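Long-range contacts in threonine phosphate decarboxylase-like enzyme (Sulfurospirillum multivorans, PDB 6OUX), which catalyses the pyridoxal phosphate-dependent decarboxylation of L-serine O-phosphate to ethanolamine O-phosphate, a precursor in norcobamide biosynthesis: residues M127-S132 and I361-E366; L195-A200 and F230-N235; I207-I212 and I238-S243. One frame throughout, in Å; residues are numbered along the deposited sequence.

Contact 1 (M127-S132 and I361-E366); sequences MIPTFS and IGVEGE
I361 enters the contact with both its side chain and its carbonyl. Its CG2, anti to the backbone N, lies 3.9 Å from CD1 of I128, the two isoleucines running side by side and pointing the same way. I128 reaches this far because CG1 is anti to its own N (chi1 -180°) and the chain is fully extended. The I361 carbonyl oxygen sits against I128 CG1 (3.4 Å) and P129 CB, and finds its polar partner in water 1, which donates to I361 O over 2.6 Å. The same water accepts from T130 N, so a single bridge joins the two backbones. At G362 the chain turns with a phi of 101°, easy for a residue without a side chain, and the missing CB lets CA come within 4.0 Å of I128 CG1. G362 O then rests 3.7 Å from P129 CD. V363 completes the grip: its CG2, beside the backbone N, meets P129 CB at 3.6 Å, the side chains crossing nearly at right angles. P129 follows a cis peptide bond, and its compact ring rests with CD against the glycine carbonyl and CB against the valine. Beyond it, F131 makes a cation-pi contact with the substrate-binding R369. A loop of the smaller sheet meets the end of a strand of the larger one near N181 of the O-phospho-L-serine site, in a fold consistent with class-II PLP-dependent aminotransferases.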
# COMPACT_ATOMS: atom_id res chain seq x y z
N MET A 127 22.60 13.69 2.07
CA MET A 127 22.83 15.07 2.51
C MET A 127 22.13 15.30 3.84
O MET A 127 21.16 14.62 4.17
CB MET A 127 22.33 16.06 1.46
CG MET A 127 23.07 16.05 0.11
SD MET A 127 22.11 17.15 -0.99
CE MET A 127 20.47 16.32 -1.18
N ILE A 128 22.58 16.32 4.53
CA ILE A 128 21.98 16.75 5.77
C ILE A 128 21.89 18.29 5.74
O ILE A 128 22.86 18.97 5.38
CB ILE A 128 22.86 16.23 6.94
CG1 ILE A 128 22.33 16.61 8.29
CG2 ILE A 128 24.25 16.84 6.87
CD1 ILE A 128 23.21 16.12 9.42
N PRO A 129 20.73 18.87 6.12
CA PRO A 129 19.53 18.26 6.56
C PRO A 129 18.63 17.72 5.49
O PRO A 129 18.62 18.24 4.40
CB PRO A 129 18.80 19.39 7.26
CG PRO A 129 19.29 20.59 6.64
CD PRO A 129 20.70 20.32 6.32
N THR A 130 17.88 16.69 5.84
CA THR A 130 16.84 16.17 4.96
C THR A 130 15.69 15.79 5.87
O THR A 130 15.91 15.46 7.05
CB THR A 130 17.29 14.89 4.16
OG1 THR A 130 18.68 14.92 3.81
CG2 THR A 130 16.63 14.88 2.97
N PHE A 131 14.49 15.86 5.36
CA PHE A 131 13.31 15.60 6.17
C PHE A 131 13.15 14.12 6.54
O PHE A 131 12.87 13.81 7.69
CB PHE A 131 12.04 16.06 5.47
CG PHE A 131 10.84 16.11 6.38
CD1 PHE A 131 10.60 17.25 7.12
CD2 PHE A 131 10.01 15.03 6.54
CE1 PHE A 131 9.48 17.34 8.00
CE2 PHE A 131 8.88 15.11 7.38
CZ PHE A 131 8.63 16.27 8.11
N SER A 132 13.28 13.23 5.56
CA SER A 132 13.21 11.79 5.81
C SER A 132 14.54 11.20 6.26
O SER A 132 15.58 11.59 5.79
CB SER A 132 12.83 11.08 4.53
OG SER A 132 11.68 11.66 4.01
N ILE A 361 17.89 16.86 12.11
CA ILE A 361 19.31 17.13 12.42
C ILE A 361 19.90 17.89 11.27
O ILE A 361 19.60 17.63 10.12
CB ILE A 361 20.13 15.86 12.77
CG1 ILE A 361 19.55 15.16 14.02
CG2 ILE A 361 21.62 16.21 13.01
CD1 ILE A 361 19.18 16.06 15.21
N GLY A 362 20.67 18.91 11.59
CA GLY A 362 21.28 19.74 10.58
C GLY A 362 20.59 21.04 10.34
O GLY A 362 21.16 21.95 9.66
N VAL A 363 19.39 21.18 10.87
CA VAL A 363 18.66 22.46 10.78
C VAL A 363 19.05 23.36 11.98
O VAL A 363 18.69 23.10 13.10
CB VAL A 363 17.14 22.29 10.70
CG1 VAL A 363 16.48 23.66 10.57
CG2 VAL A 363 16.76 21.40 9.51
N GLU A 364 19.79 24.42 11.70
CA GLU A 364 20.26 25.34 12.70
C GLU A 364 19.14 26.24 13.21
O GLU A 364 18.17 26.59 12.46
CB GLU A 364 21.35 26.25 12.13
CG GLU A 364 22.64 25.55 11.75
CD GLU A 364 23.82 26.52 11.59
OE1 GLU A 364 23.73 27.70 11.94
OE2 GLU A 364 24.89 26.09 11.12
N GLY A 365 19.27 26.58 14.49
CA GLY A 365 18.37 27.46 15.16
C GLY A 365 16.98 26.91 15.23
O GLY A 365 16.79 25.71 15.18
N GLU A 366 16.02 27.81 15.41
CA GLU A 366 14.64 27.43 15.70
C GLU A 366 13.79 27.72 14.45
O GLU A 366 13.56 28.87 14.15
CB GLU A 366 14.11 28.26 16.90
CG GLU A 366 14.68 27.86 18.27
CD GLU A 366 14.17 26.51 18.71
OE1 GLU A 366 12.94 26.18 18.53
OE2 GLU A 366 14.98 25.73 19.22
O HOH W 1 18.41 15.77 8.72

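Contact 2 (L195-A200 and F230-N235); sequences LLKRLA and FDMYPN
L196 sits over one face of the Y233 ring, its CB almost exactly above the centre, 3.8 Å from the ring centroid and only 2° off the normal, a CH-pi contact. L196 CD1 adds a second touch on the same face, 3.6 Å from Y233 CD2. M232 CG covers the rim of the opposite face, so the ring is held between two aliphatic groups. A leucine suits this buried place because its side chain also packs on I205 and V236 of the sheet beneath. Here the C-terminal ends of helices 189-198 and 227-232 meet above the parallel strands that follow them, in alternating alpha/beta order. N235 closes the inner side. Its ND2 makes a weak bond to L199 O (3.1 Å, 124°) besides bonding V202 O, while OD1 accepts from water 2, which also donates to L196 O. The outward side is looser. K197 starts away from 230-235; its CG lies at the ring edge, 3.8 Å from Y233 CE1, and bends at chi3 and chi4 bring NZ back to donate to Y233 OH over 3.0 Å. The hydroxyl is also hydrogen-bonded to H193. Farther out, exposed M232 brings SD no nearer to K197 NZ than 4.0 Å.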
# COMPACT_ATOMS: atom_id res chain seq x y z
N LEU A 195 27.08 17.79 -12.57
CA LEU A 195 27.24 16.84 -11.45
C LEU A 195 27.21 15.41 -11.94
O LEU A 195 28.13 14.61 -11.62
CB LEU A 195 26.19 17.11 -10.37
CG LEU A 195 26.13 16.19 -9.13
CD1 LEU A 195 25.49 16.92 -7.96
CD2 LEU A 195 25.40 14.84 -9.39
N LEU A 196 26.17 15.07 -12.73
CA LEU A 196 25.99 13.66 -13.17
C LEU A 196 27.06 13.18 -14.15
O LEU A 196 27.47 12.02 -14.14
CB LEU A 196 24.60 13.42 -13.82
CG LEU A 196 23.42 13.58 -12.86
CD1 LEU A 196 22.13 13.51 -13.63
CD2 LEU A 196 23.47 12.54 -11.76
N LYS A 197 27.54 14.05 -14.99
CA LYS A 197 28.67 13.68 -15.81
C LYS A 197 29.90 13.26 -14.96
O LYS A 197 30.52 12.21 -15.22
CB LYS A 197 29.05 14.81 -16.74
CG LYS A 197 28.04 15.00 -17.83
CD LYS A 197 28.40 16.20 -18.70
CE LYS A 197 27.98 15.98 -20.15
NZ LYS A 197 26.56 15.48 -20.27
N ARG A 198 30.22 14.09 -13.98
CA ARG A 198 31.36 13.85 -13.07
C ARG A 198 31.17 12.63 -12.19
O ARG A 198 32.18 11.99 -11.78
CB ARG A 198 31.58 15.09 -12.21
CG ARG A 198 32.66 15.02 -11.17
CD ARG A 198 33.13 16.41 -10.72
NE ARG A 198 34.16 16.29 -9.70
CZ ARG A 198 34.64 17.30 -8.97
NH1 ARG A 198 34.20 18.56 -9.12
NH2 ARG A 198 35.53 17.02 -8.03
N LEU A 199 29.93 12.31 -11.84
CA LEU A 199 29.65 11.14 -10.99
C LEU A 199 29.22 9.89 -11.72
O LEU A 199 28.59 9.00 -11.14
CB LEU A 199 28.65 11.51 -9.91
CG LEU A 199 29.16 12.65 -9.01
CD1 LEU A 199 28.14 12.90 -7.90
CD2 LEU A 199 30.52 12.35 -8.35
N ALA A 200 29.60 9.79 -12.98
CA ALA A 200 29.35 8.62 -13.82
C ALA A 200 29.85 7.31 -13.26
O ALA A 200 29.30 6.26 -13.63
CB ALA A 200 29.91 8.80 -15.24
N PHE A 230 17.33 10.62 -16.49
CA PHE A 230 17.18 9.18 -16.61
C PHE A 230 17.60 8.70 -17.99
O PHE A 230 18.36 7.71 -18.11
CB PHE A 230 15.73 8.75 -16.34
CG PHE A 230 15.51 7.26 -16.48
CD1 PHE A 230 16.09 6.42 -15.61
CD2 PHE A 230 14.74 6.73 -17.50
CE1 PHE A 230 15.89 5.06 -15.68
CE2 PHE A 230 14.54 5.38 -17.61
CZ PHE A 230 15.12 4.54 -16.71
N ASP A 231 17.19 9.42 -19.03
CA ASP A 231 17.50 8.96 -20.38
C ASP A 231 18.99 9.03 -20.78
O ASP A 231 19.46 8.18 -21.56
CB ASP A 231 16.69 9.67 -21.43
CG ASP A 231 15.24 9.30 -21.42
OD1 ASP A 231 14.80 8.25 -20.84
OD2 ASP A 231 14.54 10.13 -22.02
N MET A 232 19.70 10.01 -20.20
CA MET A 232 21.06 10.31 -20.59
C MET A 232 22.10 9.55 -19.75
O MET A 232 23.15 9.22 -20.26
CB MET A 232 21.31 11.84 -20.52
CG MET A 232 22.72 12.29 -21.00
SD MET A 232 22.87 14.09 -21.18
CE MET A 232 21.55 14.43 -22.29
N TYR A 233 21.83 9.28 -18.47
CA TYR A 233 22.82 8.80 -17.52
C TYR A 233 22.45 7.41 -17.02
O TYR A 233 21.51 7.26 -16.25
CB TYR A 233 22.97 9.78 -16.38
CG TYR A 233 23.40 11.15 -16.84
CD1 TYR A 233 24.71 11.38 -17.29
CD2 TYR A 233 22.47 12.20 -16.92
CE1 TYR A 233 25.08 12.61 -17.75
CE2 TYR A 233 22.85 13.41 -17.40
CZ TYR A 233 24.15 13.61 -17.78
OH TYR A 233 24.47 14.86 -18.23
N PRO A 234 23.19 6.36 -17.41
CA PRO A 234 22.76 4.99 -17.08
C PRO A 234 22.81 4.60 -15.59
O PRO A 234 22.27 3.57 -15.24
CB PRO A 234 23.75 4.10 -17.88
CG PRO A 234 24.92 4.96 -18.09
CD PRO A 234 24.38 6.36 -18.25
N ASN A 235 23.40 5.43 -14.74
CA ASN A 235 23.40 5.18 -13.31
C ASN A 235 22.29 5.92 -12.54
O ASN A 235 22.25 5.83 -11.32
CB ASN A 235 24.75 5.50 -12.66
CG ASN A 235 25.11 6.94 -12.75
OD1 ASN A 235 24.51 7.70 -13.54
ND2 ASN A 235 26.17 7.31 -12.06
O HOH W 2 26.06 9.80 -14.10

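Contact 3 (I207-I212 and I238-S243); sequences IDESFI and IVKSLS
A serine hydroxyl takes over where the backbone ladder between two parallel strands stops. S210 OG accepts from the amide S241 N over 2.9 Å and donates to D208 OD1 across a very short 2.5 Å, so one small side chain ties the strand 236-241 to the aspartate. OG reaches both partners because it lies beside its own N, anti to the carbonyl carbon. The same D208 OD1 receives S210 N (3.0 Å) from above the carboxylate plane, an Asx turn, whereas the hydroxyl uses the syn lone pair. Before this point the pairing is regular: V239 N donates to I207 O over 2.8 Å, almost straight at 171°, and E209 N meets V239 O at 2.9 Å, nearly along the C=O axis. I207 and I238 lie side by side on one face of the sheet, beta-branched as suits strands; D208 and V239 occupy the other. E209 takes the crowded first torsion (chi1 62°), which lays its extended chain over I238 CG2 and the lysine methylenes, OE2 3.4 Å from K240 CD. Its OE1 is satisfied by S226, while K240 NZ pairs with D245 and bonds S241 O. S241 OG in turn accepts from S243 N in an ST turn. In this family an aspartate ending such a strand usually faces the pyridine nitrogen of the cofactor; D208 is probably that residue, and two donors on OD1 would fix its orientation and favour the charged form.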
# COMPACT_ATOMS: atom_id res chain seq x y z
N ILE A 207 17.53 10.01 -7.47
CA ILE A 207 17.10 11.41 -7.42
C ILE A 207 15.61 11.42 -7.16
O ILE A 207 14.81 11.00 -8.02
CB ILE A 207 17.37 12.16 -8.76
CG1 ILE A 207 18.84 12.04 -9.16
CG2 ILE A 207 16.96 13.60 -8.61
CD1 ILE A 207 19.25 12.61 -10.52
N ASP A 208 15.25 11.93 -5.99
CA ASP A 208 13.85 12.16 -5.60
C ASP A 208 13.39 13.54 -6.09
O ASP A 208 13.75 14.60 -5.50
CB ASP A 208 13.67 11.98 -4.10
CG ASP A 208 12.23 12.17 -3.65
OD1 ASP A 208 11.31 12.44 -4.44
OD2 ASP A 208 12.04 12.04 -2.43
N GLU A 209 12.63 13.54 -7.17
CA GLU A 209 12.11 14.79 -7.70
C GLU A 209 10.65 15.03 -7.33
O GLU A 209 9.90 15.63 -8.13
CB GLU A 209 12.26 14.81 -9.24
CG GLU A 209 11.48 13.71 -9.94
CD GLU A 209 11.29 13.98 -11.42
OE1 GLU A 209 11.95 14.95 -11.95
OE2 GLU A 209 10.54 13.18 -12.05
N SER A 210 10.26 14.58 -6.18
CA SER A 210 8.84 14.64 -5.75
C SER A 210 8.26 16.06 -5.76
O SER A 210 7.03 16.26 -5.89
CB SER A 210 8.66 13.98 -4.36
OG SER A 210 8.77 12.56 -4.39
N PHE A 211 9.11 17.06 -5.53
CA PHE A 211 8.67 18.48 -5.57
C PHE A 211 8.95 19.28 -6.83
O PHE A 211 8.81 20.53 -6.82
CB PHE A 211 9.26 19.19 -4.32
CG PHE A 211 8.92 18.46 -3.06
CD1 PHE A 211 7.62 18.38 -2.65
CD2 PHE A 211 9.87 17.74 -2.37
CE1 PHE A 211 7.27 17.68 -1.52
CE2 PHE A 211 9.52 17.00 -1.27
CZ PHE A 211 8.22 16.98 -0.83
N ILE A 212 9.41 18.63 -7.90
CA ILE A 212 9.96 19.35 -9.04
C ILE A 212 8.86 20.09 -9.85
O ILE A 212 9.14 21.06 -10.53
CB ILE A 212 10.79 18.44 -9.99
CG1 ILE A 212 11.76 19.29 -10.84
CG2 ILE A 212 9.91 17.52 -10.82
CD1 ILE A 212 12.81 18.51 -11.58
N ILE A 238 15.31 7.71 -10.98
CA ILE A 238 14.41 8.80 -10.64
C ILE A 238 13.31 8.27 -9.77
O ILE A 238 12.69 7.24 -10.06
CB ILE A 238 13.79 9.46 -11.91
CG1 ILE A 238 14.87 9.98 -12.85
CG2 ILE A 238 12.80 10.56 -11.54
CD1 ILE A 238 15.77 11.07 -12.26
N VAL A 239 13.01 8.98 -8.68
CA VAL A 239 11.88 8.61 -7.87
C VAL A 239 10.97 9.82 -7.68
O VAL A 239 11.47 10.93 -7.50
CB VAL A 239 12.35 8.12 -6.45
CG1 VAL A 239 11.16 7.72 -5.65
CG2 VAL A 239 13.28 6.95 -6.52
N LYS A 240 9.65 9.61 -7.67
CA LYS A 240 8.70 10.75 -7.63
C LYS A 240 7.37 10.31 -7.02
O LYS A 240 6.77 9.34 -7.45
CB LYS A 240 8.49 11.35 -9.04
CG LYS A 240 7.55 12.52 -9.04
CD LYS A 240 7.66 13.43 -10.25
CE LYS A 240 6.77 14.63 -10.06
NZ LYS A 240 5.37 14.14 -9.94
N SER A 241 6.94 11.07 -6.02
CA SER A 241 5.63 10.95 -5.47
C SER A 241 4.63 11.36 -6.53
O SER A 241 4.89 12.22 -7.34
CB SER A 241 5.51 11.78 -4.21
OG SER A 241 4.15 11.84 -3.82
N LEU A 242 3.50 10.69 -6.56
CA LEU A 242 2.33 11.24 -7.26
C LEU A 242 1.29 11.88 -6.32
O LEU A 242 0.33 12.46 -6.81
CB LEU A 242 1.66 10.18 -8.12
CG LEU A 242 2.52 9.65 -9.26
CD1 LEU A 242 1.86 8.40 -9.85
CD2 LEU A 242 2.71 10.72 -10.33
N SER A 243 1.54 11.86 -5.02
CA SER A 243 0.60 12.35 -3.99
C SER A 243 0.82 13.82 -3.53
O SER A 243 -0.12 14.57 -3.25
CB SER A 243 0.58 11.31 -2.83
OG SER A 243 0.24 9.97 -3.38
O HOH W 3 4.52 14.69 -5.44

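Along the chain contact 1 encloses the other two, whose segments alternate in the order 195-200, 207-212, 230-235 and 238-243. Contacts 2 and 3, centres 18 Å apart, touch where F230 CB packs on I238 CG1 at 3.8 Å; helix 227-232 links strands 204-208 and 236-241 in a beta-alpha-beta unit. Contact 1 is centred about 20 Å from contact 3 and 27 Å from contact 2. Loop 361-366 joins strands of the five-stranded sheet, which F211 of contact 3 touches at F328. Contacts 1 and 3 share the seven-stranded sheet and set the side chains of P129 and D208 each about 6 Å from that of substrate-binding N181; contact 2 packs helices on that sheet, away from the site.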